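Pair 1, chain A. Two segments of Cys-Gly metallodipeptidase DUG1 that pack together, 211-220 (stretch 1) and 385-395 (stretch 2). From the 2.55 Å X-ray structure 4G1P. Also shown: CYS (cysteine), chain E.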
# COMPACT_ATOMS: atom_id res chain seq x y z
N LEU A 211 17.65 -32.18 8.32
CA LEU A 211 16.75 -32.26 9.46
C LEU A 211 17.01 -31.01 10.29
O LEU A 211 18.15 -30.54 10.42
CB LEU A 211 16.97 -33.55 10.25
CG LEU A 211 16.72 -34.83 9.44
CD1 LEU A 211 16.99 -36.03 10.28
CD2 LEU A 211 15.29 -34.87 8.91
N THR A 212 15.93 -30.45 10.82
CA THR A 212 16.02 -29.13 11.40
C THR A 212 15.88 -29.20 12.90
O THR A 212 14.91 -29.74 13.41
CB THR A 212 15.00 -28.19 10.76
OG1 THR A 212 15.34 -28.03 9.38
CG2 THR A 212 15.02 -26.82 11.44
N TYR A 213 16.87 -28.65 13.60
CA TYR A 213 16.87 -28.70 15.05
C TYR A 213 16.70 -27.33 15.73
O TYR A 213 16.74 -27.24 16.97
CB TYR A 213 18.12 -29.42 15.57
CG TYR A 213 19.44 -28.72 15.29
CD1 TYR A 213 20.14 -28.95 14.11
CD2 TYR A 213 19.98 -27.83 16.20
CE1 TYR A 213 21.32 -28.31 13.86
CE2 TYR A 213 21.16 -27.19 15.95
CZ TYR A 213 21.83 -27.43 14.78
OH TYR A 213 23.03 -26.79 14.55
N GLY A 214 16.51 -26.27 14.94
CA GLY A 214 16.37 -24.92 15.49
C GLY A 214 15.58 -23.91 14.67
O GLY A 214 15.71 -23.83 13.45
N LEU A 215 14.77 -23.11 15.35
CA LEU A 215 14.00 -22.06 14.69
C LEU A 215 14.24 -20.71 15.34
O LEU A 215 14.34 -20.60 16.56
CB LEU A 215 12.51 -22.35 14.79
CG LEU A 215 11.97 -23.54 14.03
CD1 LEU A 215 10.72 -24.02 14.72
CD2 LEU A 215 11.66 -23.14 12.61
N ARG A 216 14.29 -19.66 14.53
CA ARG A 216 14.28 -18.32 15.07
C ARG A 216 12.85 -17.97 15.44
O ARG A 216 11.92 -18.45 14.81
CB ARG A 216 14.70 -17.31 14.03
CG ARG A 216 16.15 -17.25 13.72
CD ARG A 216 16.20 -16.68 12.34
NE ARG A 216 17.18 -15.63 12.16
CZ ARG A 216 17.32 -14.97 11.02
NH1 ARG A 216 16.53 -15.24 10.00
NH2 ARG A 216 18.26 -14.04 10.90
N GLY A 217 12.69 -17.13 16.45
CA GLY A 217 11.38 -16.60 16.75
C GLY A 217 11.09 -15.38 15.89
O GLY A 217 11.88 -15.01 15.01
N CYS A 218 9.96 -14.74 16.14
CA CYS A 218 9.57 -13.59 15.36
C CYS A 218 8.70 -12.62 16.17
O CYS A 218 7.68 -13.00 16.74
CB CYS A 218 8.85 -14.03 14.06
SG CYS A 218 8.53 -12.66 12.91
N ASN A 219 9.14 -11.37 16.23
CA ASN A 219 8.35 -10.32 16.86
C ASN A 219 7.94 -9.32 15.80
O ASN A 219 8.78 -8.71 15.14
CB ASN A 219 9.13 -9.65 17.99
CG ASN A 219 9.14 -10.47 19.27
OD1 ASN A 219 9.00 -11.70 19.23
ND2 ASN A 219 9.28 -9.81 20.41
N TYR A 220 6.64 -9.17 15.60
CA TYR A 220 6.16 -8.31 14.52
C TYR A 220 5.59 -7.02 15.10
O TYR A 220 4.67 -7.05 15.93
CB TYR A 220 5.13 -9.04 13.67
CG TYR A 220 5.01 -8.51 12.27
CD1 TYR A 220 4.38 -7.30 12.01
CD2 TYR A 220 5.53 -9.21 11.19
CE1 TYR A 220 4.27 -6.81 10.72
CE2 TYR A 220 5.42 -8.73 9.90
CZ TYR A 220 4.79 -7.52 9.68
OH TYR A 220 4.66 -7.03 8.40
N HIS A 385 2.34 -9.49 16.78
CA HIS A 385 2.41 -10.86 17.29
C HIS A 385 3.84 -11.26 17.63
O HIS A 385 4.80 -10.69 17.10
CB HIS A 385 1.76 -11.86 16.33
CG HIS A 385 2.52 -12.10 15.06
ND1 HIS A 385 1.97 -11.88 13.81
CD2 HIS A 385 3.77 -12.57 14.84
CE1 HIS A 385 2.85 -12.19 12.88
NE2 HIS A 385 3.96 -12.61 13.47
N ASP A 386 3.97 -12.23 18.53
CA ASP A 386 5.28 -12.78 18.86
C ASP A 386 5.25 -14.30 18.83
O ASP A 386 4.21 -14.91 19.09
CB ASP A 386 5.81 -12.23 20.20
CG ASP A 386 4.98 -12.67 21.41
OD1 ASP A 386 3.91 -13.31 21.26
OD2 ASP A 386 5.40 -12.34 22.54
N GLY A 387 6.38 -14.90 18.49
CA GLY A 387 6.51 -16.34 18.43
C GLY A 387 7.92 -16.68 18.88
O GLY A 387 8.87 -16.00 18.49
N ALA A 388 8.05 -17.73 19.70
CA ALA A 388 9.32 -18.01 20.36
C ALA A 388 10.33 -18.66 19.44
O ALA A 388 9.96 -19.34 18.49
CB ALA A 388 9.10 -18.89 21.55
N TYR A 389 11.61 -18.43 19.71
CA TYR A 389 12.65 -19.20 19.06
C TYR A 389 12.73 -20.59 19.70
O TYR A 389 12.16 -20.82 20.77
CB TYR A 389 13.99 -18.48 19.14
CG TYR A 389 14.48 -18.20 20.55
CD1 TYR A 389 15.09 -19.20 21.31
CD2 TYR A 389 14.38 -16.93 21.09
CE1 TYR A 389 15.55 -18.95 22.57
CE2 TYR A 389 14.84 -16.67 22.37
CZ TYR A 389 15.42 -17.68 23.10
OH TYR A 389 15.88 -17.43 24.36
N TRP A 390 13.45 -21.50 19.07
CA TRP A 390 13.51 -22.86 19.58
C TRP A 390 14.81 -23.49 19.16
O TRP A 390 15.23 -23.37 18.01
CB TRP A 390 12.32 -23.67 19.06
CG TRP A 390 12.38 -25.15 19.34
CD1 TRP A 390 12.06 -25.78 20.52
CD2 TRP A 390 12.74 -26.19 18.42
NE1 TRP A 390 12.21 -27.15 20.38
CE2 TRP A 390 12.63 -27.42 19.11
CE3 TRP A 390 13.15 -26.20 17.08
CZ2 TRP A 390 12.91 -28.65 18.50
CZ3 TRP A 390 13.43 -27.41 16.48
CH2 TRP A 390 13.31 -28.63 17.19
N VAL A 391 15.49 -24.13 20.11
CA VAL A 391 16.72 -24.83 19.79
C VAL A 391 16.68 -26.16 20.51
O VAL A 391 16.31 -26.25 21.68
CB VAL A 391 17.99 -24.06 20.25
CG1 VAL A 391 19.20 -24.63 19.55
CG2 VAL A 391 17.89 -22.60 19.95
N SER A 392 17.07 -27.21 19.80
CA SER A 392 17.10 -28.53 20.39
C SER A 392 18.35 -29.26 19.98
O SER A 392 19.03 -28.88 19.02
CB SER A 392 15.88 -29.33 19.97
OG SER A 392 16.22 -30.70 19.89
N ASP A 393 18.66 -30.32 20.72
CA ASP A 393 19.79 -31.17 20.41
C ASP A 393 19.31 -32.23 19.45
O ASP A 393 18.40 -32.99 19.76
CB ASP A 393 20.33 -31.82 21.69
CG ASP A 393 21.06 -33.14 21.43
OD1 ASP A 393 20.38 -34.19 21.34
OD2 ASP A 393 22.32 -33.12 21.32
N PRO A 394 19.94 -32.29 18.27
CA PRO A 394 19.59 -33.19 17.16
C PRO A 394 20.09 -34.63 17.32
O PRO A 394 20.44 -35.27 16.32
CB PRO A 394 20.32 -32.55 15.98
CG PRO A 394 21.52 -31.93 16.60
CD PRO A 394 21.07 -31.41 17.93
N PHE A 395 20.13 -35.15 18.53
CA PHE A 395 20.63 -36.52 18.66
C PHE A 395 19.63 -37.53 19.19
O PHE A 395 19.83 -38.73 19.01
CB PHE A 395 21.97 -36.56 19.39
CG PHE A 395 23.09 -36.01 18.57
CD1 PHE A 395 23.61 -36.75 17.52
CD2 PHE A 395 23.59 -34.75 18.80
CE1 PHE A 395 24.60 -36.24 16.74
CE2 PHE A 395 24.59 -34.23 18.01
CZ PHE A 395 25.10 -34.98 16.98
N CYS E . 5.26 -17.06 8.68
CA CYS E . 5.73 -15.97 9.50
C CYS E . 7.27 -15.99 9.53
O CYS E . 7.88 -17.00 9.87
CB CYS E . 5.13 -16.05 10.91
SG CYS E . 5.60 -14.72 11.98

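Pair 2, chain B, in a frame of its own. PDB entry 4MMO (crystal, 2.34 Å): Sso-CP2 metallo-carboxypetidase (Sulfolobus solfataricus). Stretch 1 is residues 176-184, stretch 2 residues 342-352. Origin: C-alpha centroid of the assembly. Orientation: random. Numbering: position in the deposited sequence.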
# COMPACT_ATOMS: atom_id res chain seq x y z
N VAL B 176 34.46 5.42 -7.64
CA VAL B 176 33.62 4.25 -7.42
C VAL B 176 33.91 3.18 -8.46
O VAL B 176 33.78 3.40 -9.67
CB VAL B 176 32.14 4.65 -7.45
CG1 VAL B 176 31.26 3.48 -7.05
CG2 VAL B 176 31.90 5.84 -6.52
N LEU B 177 34.30 2.00 -7.98
CA LEU B 177 34.82 0.94 -8.84
C LEU B 177 33.79 -0.14 -9.15
O LEU B 177 34.16 -1.27 -9.49
CB LEU B 177 36.03 0.29 -8.17
CG LEU B 177 37.11 1.25 -7.67
CD1 LEU B 177 38.29 0.46 -7.12
CD2 LEU B 177 37.56 2.19 -8.77
N GLY B 178 32.51 0.18 -9.04
CA GLY B 178 31.48 -0.80 -9.32
C GLY B 178 30.08 -0.41 -8.90
O GLY B 178 29.83 0.72 -8.48
N VAL B 179 29.16 -1.35 -9.02
CA VAL B 179 27.77 -1.15 -8.62
C VAL B 179 27.16 -2.46 -8.15
O VAL B 179 27.59 -3.54 -8.54
CB VAL B 179 26.92 -0.64 -9.80
CG1 VAL B 179 27.40 0.72 -10.27
CG2 VAL B 179 26.93 -1.63 -10.95
N LYS B 180 26.12 -2.36 -7.32
CA LYS B 180 25.31 -3.52 -7.00
C LYS B 180 24.37 -3.78 -8.17
O LYS B 180 24.02 -2.87 -8.91
CB LYS B 180 24.52 -3.28 -5.72
CG LYS B 180 25.37 -3.31 -4.46
CD LYS B 180 24.50 -3.42 -3.22
CE LYS B 180 25.30 -3.25 -1.95
NZ LYS B 180 24.43 -3.37 -0.74
N GLY B 181 24.00 -5.05 -8.34
CA GLY B 181 23.05 -5.42 -9.38
C GLY B 181 21.64 -5.12 -8.93
O GLY B 181 21.43 -4.59 -7.83
N LEU B 182 20.66 -5.47 -9.76
CA LEU B 182 19.28 -5.13 -9.46
C LEU B 182 18.27 -6.06 -10.12
O LEU B 182 18.47 -6.50 -11.25
CB LEU B 182 18.99 -3.69 -9.87
CG LEU B 182 17.64 -3.11 -9.46
CD1 LEU B 182 17.42 -3.20 -7.96
CD2 LEU B 182 17.55 -1.68 -9.93
N LEU B 183 17.19 -6.35 -9.39
CA LEU B 183 16.06 -7.10 -9.91
C LEU B 183 14.77 -6.52 -9.32
O LEU B 183 14.53 -6.68 -8.12
CB LEU B 183 16.19 -8.58 -9.54
CG LEU B 183 15.01 -9.47 -9.96
CD1 LEU B 183 14.93 -9.58 -11.48
CD2 LEU B 183 15.11 -10.85 -9.33
N TYR B 184 13.97 -5.85 -10.15
CA TYR B 184 12.65 -5.40 -9.74
C TYR B 184 11.64 -6.51 -9.99
O TYR B 184 11.67 -7.14 -11.05
CB TYR B 184 12.20 -4.16 -10.52
CG TYR B 184 12.90 -2.87 -10.17
CD1 TYR B 184 12.86 -2.37 -8.88
CD2 TYR B 184 13.59 -2.15 -11.14
CE1 TYR B 184 13.50 -1.18 -8.56
CE2 TYR B 184 14.22 -0.96 -10.83
CZ TYR B 184 14.18 -0.48 -9.54
OH TYR B 184 14.81 0.70 -9.23
N GLY B 342 14.22 -4.52 -15.18
CA GLY B 342 15.41 -3.85 -14.67
C GLY B 342 16.49 -4.80 -14.19
O GLY B 342 17.16 -4.53 -13.19
N PHE B 343 16.68 -5.91 -14.90
CA PHE B 343 17.76 -6.83 -14.59
C PHE B 343 19.09 -6.11 -14.79
O PHE B 343 19.39 -5.63 -15.88
CB PHE B 343 17.70 -8.07 -15.49
CG PHE B 343 16.41 -8.84 -15.40
CD1 PHE B 343 15.30 -8.45 -16.14
CD2 PHE B 343 16.31 -9.96 -14.60
CE1 PHE B 343 14.11 -9.16 -16.06
CE2 PHE B 343 15.13 -10.67 -14.52
CZ PHE B 343 14.03 -10.27 -15.25
N GLU B 344 19.88 -6.00 -13.72
CA GLU B 344 21.18 -5.34 -13.78
C GLU B 344 22.21 -6.22 -13.08
O GLU B 344 21.93 -6.80 -12.04
CB GLU B 344 21.13 -3.97 -13.11
CG GLU B 344 20.12 -3.00 -13.71
CD GLU B 344 20.76 -2.02 -14.69
OE1 GLU B 344 21.49 -2.47 -15.60
OE2 GLU B 344 20.53 -0.80 -14.54
N TYR B 345 23.40 -6.31 -13.67
CA TYR B 345 24.46 -7.13 -13.10
C TYR B 345 25.28 -6.33 -12.09
O TYR B 345 25.52 -5.14 -12.30
CB TYR B 345 25.39 -7.64 -14.21
CG TYR B 345 24.75 -8.60 -15.18
CD1 TYR B 345 24.09 -8.15 -16.31
CD2 TYR B 345 24.81 -9.97 -14.96
CE1 TYR B 345 23.51 -9.03 -17.20
CE2 TYR B 345 24.23 -10.86 -15.84
CZ TYR B 345 23.58 -10.39 -16.96
OH TYR B 345 23.00 -11.27 -17.84
N PRO B 346 25.72 -6.97 -11.00
CA PRO B 346 26.69 -6.31 -10.11
C PRO B 346 28.07 -6.27 -10.77
O PRO B 346 28.34 -7.08 -11.65
CB PRO B 346 26.72 -7.23 -8.89
CG PRO B 346 26.38 -8.57 -9.43
CD PRO B 346 25.38 -8.32 -10.52
N VAL B 347 28.91 -5.34 -10.33
CA VAL B 347 30.23 -5.13 -10.93
C VAL B 347 31.22 -4.63 -9.90
O VAL B 347 30.88 -3.82 -9.04
CB VAL B 347 30.17 -4.07 -12.06
CG1 VAL B 347 31.56 -3.77 -12.61
CG2 VAL B 347 29.26 -4.51 -13.17
N ARG B 348 32.46 -5.11 -10.00
CA ARG B 348 33.58 -4.59 -9.24
C ARG B 348 34.83 -4.68 -10.09
O ARG B 348 35.16 -5.76 -10.58
CB ARG B 348 33.77 -5.37 -7.95
CG ARG B 348 32.95 -4.85 -6.80
CD ARG B 348 33.14 -5.69 -5.56
NE ARG B 348 32.14 -5.37 -4.55
CZ ARG B 348 31.67 -6.22 -3.64
NH1 ARG B 348 32.12 -7.47 -3.60
NH2 ARG B 348 30.76 -5.81 -2.78
N THR B 349 35.53 -3.56 -10.25
CA THR B 349 36.72 -3.52 -11.09
C THR B 349 37.95 -3.16 -10.26
O THR B 349 37.83 -2.76 -9.10
CB THR B 349 36.57 -2.52 -12.24
OG1 THR B 349 36.49 -1.19 -11.72
CG2 THR B 349 35.32 -2.82 -13.05
N SER B 350 39.12 -3.28 -10.87
CA SER B 350 40.38 -3.11 -10.17
C SER B 350 40.73 -1.64 -9.92
O SER B 350 40.51 -0.78 -10.76
CB SER B 350 41.51 -3.76 -10.96
OG SER B 350 42.77 -3.31 -10.49
N VAL B 351 41.30 -1.39 -8.75
CA VAL B 351 41.81 -0.06 -8.41
C VAL B 351 43.10 0.22 -9.18
O VAL B 351 43.56 1.36 -9.24
CB VAL B 351 42.06 0.05 -6.88
CG1 VAL B 351 43.25 -0.82 -6.45
CG2 VAL B 351 42.26 1.50 -6.46
N ASN B 352 43.67 -0.82 -9.79
CA ASN B 352 45.00 -0.72 -10.40
C ASN B 352 44.99 -0.39 -11.88
O ASN B 352 46.06 -0.25 -12.49
CB ASN B 352 45.77 -2.02 -10.18
CG ASN B 352 46.06 -2.27 -8.72
OD1 ASN B 352 46.45 -1.36 -7.99
ND2 ASN B 352 45.85 -3.51 -8.28

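Both pairs join two antiparallel segments through a ladder interrupted midway, and 14 central residues superpose with an RMSD of 0.5 Å. In pair 1 the strands 217-220 and 385-387 run at 170°; in pair 2 the equivalent strands, 181-184 and 342-344, run at 157°.

The matched rungs carry the same backbone hydrogen bonds. L215(A) and W390(A) bond reciprocally, L215(A) N to W390(A) O at 2.7 Å and W390(A) N to L215(A) O at 2.8 Å, as do V179(B) and V347(B), with V179(B) N to V347(B) O at 3.0 Å and V347(B) N to V179(B) O at 2.9 Å. Beyond the interruption, C218(A) pairs with G387(A) as L182(B) does with E344(B). The far end is also conserved: S392(A) N donates to Y213(A) O and T349(B) N to L177(B) O, each at 2.8 Å.

Glycine recurs at two matched positions. At G217(A) and G181(B) the chains come closest, with CA atoms 3.7 Å from that of Y389(A) and 3.8 Å from that of P346(B). An ideal CB would lie 2.4 Å from G387(A) O at the CA of G217(A), and 2.6 Å from E344(B) O at the CA of G181(B), so neither site has room for a side chain. G214(A) and G178(B) differ: a CB on G178(B) would fall 2.0 Å from V347(B) O, a clash, whereas one on G214(A) would stay 3.6 Å from W390(A) O.

Side chains fill the common frame differently. On the face shared by L215(A) and W390(A), the indole bends back over the partner strand: Y213(A) O lies over one face of the ring, 3.4 Å from W390(A) CZ3, and L215(A) CD1 reaches W390(A) CE3 at 4.0 Å. The smaller V179(B) and V347(B) meet more simply, CG2 of V179(B) being 4.2 Å from CB of V347(B). One rung along, G387(A) offers C218(A) no side chain, while in pair 2 CB of L182(B) and CB of E344(B) approach to 3.9 Å.

Near the end of stretch 2, P394(A) CG sits over the Y213(A) ring, 4.3 Å from its centroid, in a CH-pi contact. Pair 2 replaces the aromatic surface with an aliphatic one, CD1 of L177(B) touching CB of V351(B) at 3.8 Å. Toward the other end, N219(A) lies opposite the exposed D386(A), whereas the matched L183(B) and F343(B) make an apolar contact, L183(B) CD1 reaching F343(B) CE2 at 3.2 Å.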